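Local atomic coordinates of Ketoacyl_synth_N domain-containing protein (Photorhabdus luminescens subsp. laumondii, PDB entry 6SMO), a protein that probably takes part in acyl-chain or polyketide assembly as a member of the beta-ketoacyl-[acyl-carrier-protein] synthase family. Residues C[74-79]-C[222-227]; C[97-102]-C[179-184]. One frame throughout, in Å; residues are numbered along the deposited sequence.

Interaction 1: residues C[74-79]-C[222-227]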
# COMPACT_ATOMS: atom_id res chain seq x y z
N ILE C 74 8.96 -7.66 -11.52
CA ILE C 74 8.52 -8.98 -12.08
C ILE C 74 9.74 -9.76 -12.58
O ILE C 74 9.80 -10.98 -12.31
CB ILE C 74 7.45 -8.79 -13.18
CG1 ILE C 74 6.16 -8.19 -12.61
CG2 ILE C 74 7.17 -10.10 -13.90
CD1 ILE C 74 5.28 -7.51 -13.64
N VAL C 75 10.68 -9.10 -13.26
CA VAL C 75 11.91 -9.74 -13.82
C VAL C 75 12.81 -10.19 -12.66
O VAL C 75 13.45 -11.25 -12.80
CB VAL C 75 12.67 -8.82 -14.80
CG1 VAL C 75 11.83 -8.47 -16.02
CG2 VAL C 75 13.20 -7.56 -14.14
N ALA C 76 12.85 -9.43 -11.56
CA ALA C 76 13.63 -9.73 -10.34
C ALA C 76 13.04 -10.96 -9.64
O ALA C 76 13.83 -11.83 -9.22
CB ALA C 76 13.64 -8.53 -9.42
N VAL C 77 11.71 -11.03 -9.53
CA VAL C 77 10.96 -12.15 -8.88
C VAL C 77 11.16 -13.43 -9.70
O VAL C 77 11.38 -14.50 -9.09
CB VAL C 77 9.47 -11.81 -8.70
CG1 VAL C 77 8.62 -13.05 -8.44
CG2 VAL C 77 9.26 -10.78 -7.60
N GLU C 78 11.10 -13.33 -11.04
CA GLU C 78 11.22 -14.49 -11.97
C GLU C 78 12.62 -15.11 -11.82
O GLU C 78 12.70 -16.35 -11.77
CB GLU C 78 10.95 -14.06 -13.41
CG GLU C 78 11.00 -15.20 -14.41
CD GLU C 78 10.09 -16.38 -14.10
OE1 GLU C 78 8.88 -16.16 -13.90
OE2 GLU C 78 10.60 -17.52 -14.05
N MET C 79 13.67 -14.28 -11.76
CA MET C 79 15.08 -14.71 -11.58
C MET C 79 15.24 -15.42 -10.23
O MET C 79 15.93 -16.46 -10.18
CB MET C 79 16.04 -13.52 -11.64
CG MET C 79 16.24 -12.97 -13.05
SD MET C 79 17.09 -11.37 -13.06
CE MET C 79 16.91 -10.93 -14.79
N ALA C 222 15.75 -3.22 -9.17
CA ALA C 222 14.96 -4.08 -8.26
C ALA C 222 15.84 -5.18 -7.66
O ALA C 222 16.87 -5.53 -8.28
CB ALA C 222 13.79 -4.67 -9.00
N ALA C 223 15.44 -5.69 -6.49
CA ALA C 223 16.10 -6.79 -5.75
C ALA C 223 15.03 -7.55 -4.96
O ALA C 223 14.26 -6.88 -4.24
CB ALA C 223 17.17 -6.24 -4.85
N PHE C 224 14.97 -8.88 -5.11
CA PHE C 224 13.97 -9.76 -4.45
C PHE C 224 14.65 -11.02 -3.91
O PHE C 224 15.65 -11.48 -4.50
CB PHE C 224 12.84 -10.11 -5.42
CG PHE C 224 11.71 -9.11 -5.45
CD1 PHE C 224 11.77 -7.98 -6.25
CD2 PHE C 224 10.58 -9.30 -4.66
CE1 PHE C 224 10.73 -7.06 -6.26
CE2 PHE C 224 9.54 -8.38 -4.68
CZ PHE C 224 9.62 -7.26 -5.48
N LEU C 225 14.12 -11.55 -2.81
CA LEU C 225 14.55 -12.81 -2.15
C LEU C 225 13.34 -13.75 -2.06
O LEU C 225 12.21 -13.25 -1.89
CB LEU C 225 15.10 -12.50 -0.75
CG LEU C 225 16.32 -11.59 -0.70
CD1 LEU C 225 15.93 -10.13 -0.58
CD2 LEU C 225 17.24 -11.98 0.45
N VAL C 226 13.58 -15.06 -2.18
CA VAL C 226 12.58 -16.13 -1.92
C VAL C 226 12.80 -16.66 -0.50
O VAL C 226 13.57 -17.62 -0.34
CB VAL C 226 12.65 -17.26 -2.97
CG1 VAL C 226 11.61 -18.34 -2.72
CG2 VAL C 226 12.52 -16.73 -4.39
N LEU C 227 12.17 -16.01 0.49
CA LEU C 227 12.11 -16.49 1.89
C LEU C 227 11.08 -17.62 1.98
O LEU C 227 10.00 -17.47 1.37
CB LEU C 227 11.73 -15.32 2.82
CG LEU C 227 12.90 -14.59 3.47
CD1 LEU C 227 13.92 -14.12 2.44
CD2 LEU C 227 12.40 -13.41 4.30

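Interaction 2: residues C[97-102]-C[179-184]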
# COMPACT_ATOMS: atom_id res chain seq x y z
N GLY C 97 2.82 -15.58 -0.26
CA GLY C 97 2.56 -14.13 -0.22
C GLY C 97 3.64 -13.34 -0.95
O GLY C 97 4.65 -13.95 -1.34
N ILE C 98 3.41 -12.04 -1.13
CA ILE C 98 4.33 -11.10 -1.84
C ILE C 98 4.49 -9.83 -1.00
O ILE C 98 3.48 -9.12 -0.81
CB ILE C 98 3.80 -10.77 -3.25
CG1 ILE C 98 3.51 -12.03 -4.08
CG2 ILE C 98 4.75 -9.83 -3.98
CD1 ILE C 98 2.47 -11.82 -5.15
N TYR C 99 5.70 -9.55 -0.51
CA TYR C 99 6.05 -8.33 0.27
C TYR C 99 6.93 -7.41 -0.58
O TYR C 99 7.97 -7.87 -1.08
CB TYR C 99 6.70 -8.71 1.60
CG TYR C 99 5.73 -8.84 2.74
CD1 TYR C 99 4.84 -9.90 2.80
CD2 TYR C 99 5.67 -7.89 3.75
CE1 TYR C 99 3.93 -10.03 3.83
CE2 TYR C 99 4.76 -8.00 4.79
CZ TYR C 99 3.89 -9.08 4.84
OH TYR C 99 2.99 -9.20 5.86
N VAL C 100 6.49 -6.16 -0.76
CA VAL C 100 7.18 -5.19 -1.64
C VAL C 100 7.49 -3.89 -0.89
O VAL C 100 6.77 -3.55 0.03
CB VAL C 100 6.33 -4.89 -2.89
CG1 VAL C 100 7.07 -4.13 -3.98
CG2 VAL C 100 5.70 -6.14 -3.47
N GLY C 101 8.60 -3.25 -1.27
CA GLY C 101 9.03 -1.92 -0.80
C GLY C 101 9.18 -0.96 -1.97
O GLY C 101 9.99 -1.26 -2.87
N ASN C 102 8.42 0.13 -1.98
CA ASN C 102 8.44 1.15 -3.06
C ASN C 102 7.98 2.50 -2.50
O ASN C 102 6.90 2.54 -1.88
CB ASN C 102 7.57 0.72 -4.25
CG ASN C 102 7.58 1.74 -5.37
OD1 ASN C 102 6.56 2.36 -5.66
ND2 ASN C 102 8.73 1.92 -6.00
N GLU C 179 4.01 -20.32 3.90
CA GLU C 179 5.23 -21.18 3.84
C GLU C 179 6.31 -20.51 2.99
O GLU C 179 7.49 -20.65 3.35
CB GLU C 179 4.90 -22.57 3.27
CG GLU C 179 4.61 -23.60 4.34
CD GLU C 179 3.41 -23.28 5.20
OE1 GLU C 179 3.57 -23.17 6.43
OE2 GLU C 179 2.30 -23.15 4.64
N VAL C 180 5.92 -19.84 1.90
CA VAL C 180 6.84 -19.13 0.96
C VAL C 180 6.46 -17.64 0.94
O VAL C 180 5.27 -17.33 1.13
CB VAL C 180 6.79 -19.75 -0.45
CG1 VAL C 180 7.89 -19.21 -1.34
CG2 VAL C 180 6.84 -21.27 -0.41
N MET C 181 7.44 -16.76 0.71
CA MET C 181 7.25 -15.29 0.61
C MET C 181 8.22 -14.71 -0.43
O MET C 181 9.44 -14.92 -0.28
CB MET C 181 7.50 -14.61 1.96
CG MET C 181 6.31 -14.65 2.89
SD MET C 181 4.94 -13.62 2.29
CE MET C 181 3.77 -13.81 3.63
N LEU C 182 7.69 -14.00 -1.43
CA LEU C 182 8.47 -13.21 -2.41
C LEU C 182 8.62 -11.78 -1.87
O LEU C 182 7.81 -10.91 -2.24
CB LEU C 182 7.76 -13.22 -3.77
CG LEU C 182 7.95 -14.47 -4.63
CD1 LEU C 182 9.40 -14.63 -5.05
CD2 LEU C 182 7.47 -15.72 -3.90
N CYS C 183 9.62 -11.57 -1.00
CA CYS C 183 9.93 -10.27 -0.36
C CYS C 183 11.04 -9.55 -1.15
O CYS C 183 11.94 -10.25 -1.65
CB CYS C 183 10.36 -10.45 1.09
SG CYS C 183 11.94 -11.31 1.27
N GLY C 184 10.96 -8.23 -1.24
CA GLY C 184 11.96 -7.39 -1.94
C GLY C 184 11.48 -5.97 -2.15
O GLY C 184 10.57 -5.54 -1.41

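Interaction 1: residues C[74-79]-C[222-227]
V77 of the helix lays a methyl group over one face of the F224 ring in a CH-pi contact, one of the two parts of this interface. CG2 of V77 stands 3.6 Å from the centroid of the F224 ring, only 15° off the ring normal, and is displaced toward the rim, so that its closest ring atom is CD2. The first torsion of V77 (chi1 163°) sets CG1 anti to the backbone N, which leaves CG2 beside that N and turned to the strand. A branched valine suits the place because one methyl can rest on the ring while the residue still touches L142 and Y146 of helix 137-146.

The other, equal part is plain apolar packing around A76, whose CB points at the strand. It lies 3.7 Å from F224 CD1, meeting the ring obliquely, and 3.9 Å from A222 CB. Two alanines facing one another bring little bulk between the backbones, consistent with the axes of the short segments approaching to 7.3 Å. Beside them F224 supplies the broad surface that the alanines lack.

Polar groups play no part across the interface. The strand's backbone is tied instead to its neighbours in the sheet: A222 and F224 pair with I13 and G11, and A223 with A185.

The helix runs 34° from the strand direction, A76 and V77 resting on A222 and F224. This is helix-on-sheet packing, here joining helix 68-84 to one face of the sheet in the layered alpha/beta fold of the thiolase superfamily.

Interaction 2: residues C[97-102]-C[179-184]
The ring of Y99 meets M181 obliquely, in a Met-aromatic contact. SD of M181 lies 3.8 Å from CD1 of Y99, and the methyl CE reaches CE1 on the same flank of the ring. A bend at chi2 (-69°) carries SD back across the neighbouring strand, where it lies 3.5 Å from the CA of G97. Glycine suits that position, since it has no side chain to compete with the sulfur. Further along the same face, CB of Y99 packs against CB of C183 at 4.1 Å. A169 of helix 161-175 touches both Y99 and C183, while the phenol OH is hydrogen-bonded to Q151, which gives the polar end of a buried tyrosine a partner.

On the other face of the sheet, I98 and L182 sit side by side. Their side chains touch lightly, CG1 of I98 lying 4.4 Å from CB of L182, and I98 continues onto L142 of helix 137-146.

Backbone bonds join the two strands in parallel register. L182 N gives a nearly straight bond (170°) to G97 O at 3.0 Å. Y99 N bonds L182 O at the same length, 3.0 Å, but from above the carbonyl plane. Weak bonds extend the ladder at both ends, from G97 N to V180 O, from G184 N to Y99 O and from G101 N to G184 O. G97 and Y99 thus use both their N-H and C=O groups toward this neighbour, as alternate residues do in a parallel pair.

With helix 137-146 against I98 on one face and helix 161-175 against Y99, M181 and C183 on the other, this is a parallel pair in the core sheet of the thiolase fold.

Overall arrangement
From the N terminus the chain passes through strand 5-13 to helix 68-84, the first partner of interaction 1, and then directly to strand 96-101. Interaction 2 closes a loop of 76 residues when strand 180-187 pairs with that strand; interaction 1 closes a longer one of 142 residues when strand 218-229 arrives beneath the helix. The shorter loop is nested in the longer. The contacts, whose centres are 9 Å apart, meet where strands 180-187 and 218-229 run antiparallel: L225 N and C183 O probably hydrogen-bond, as do M181 N and L227 O. Together they tie three neighbouring strands and a covering helix into one core.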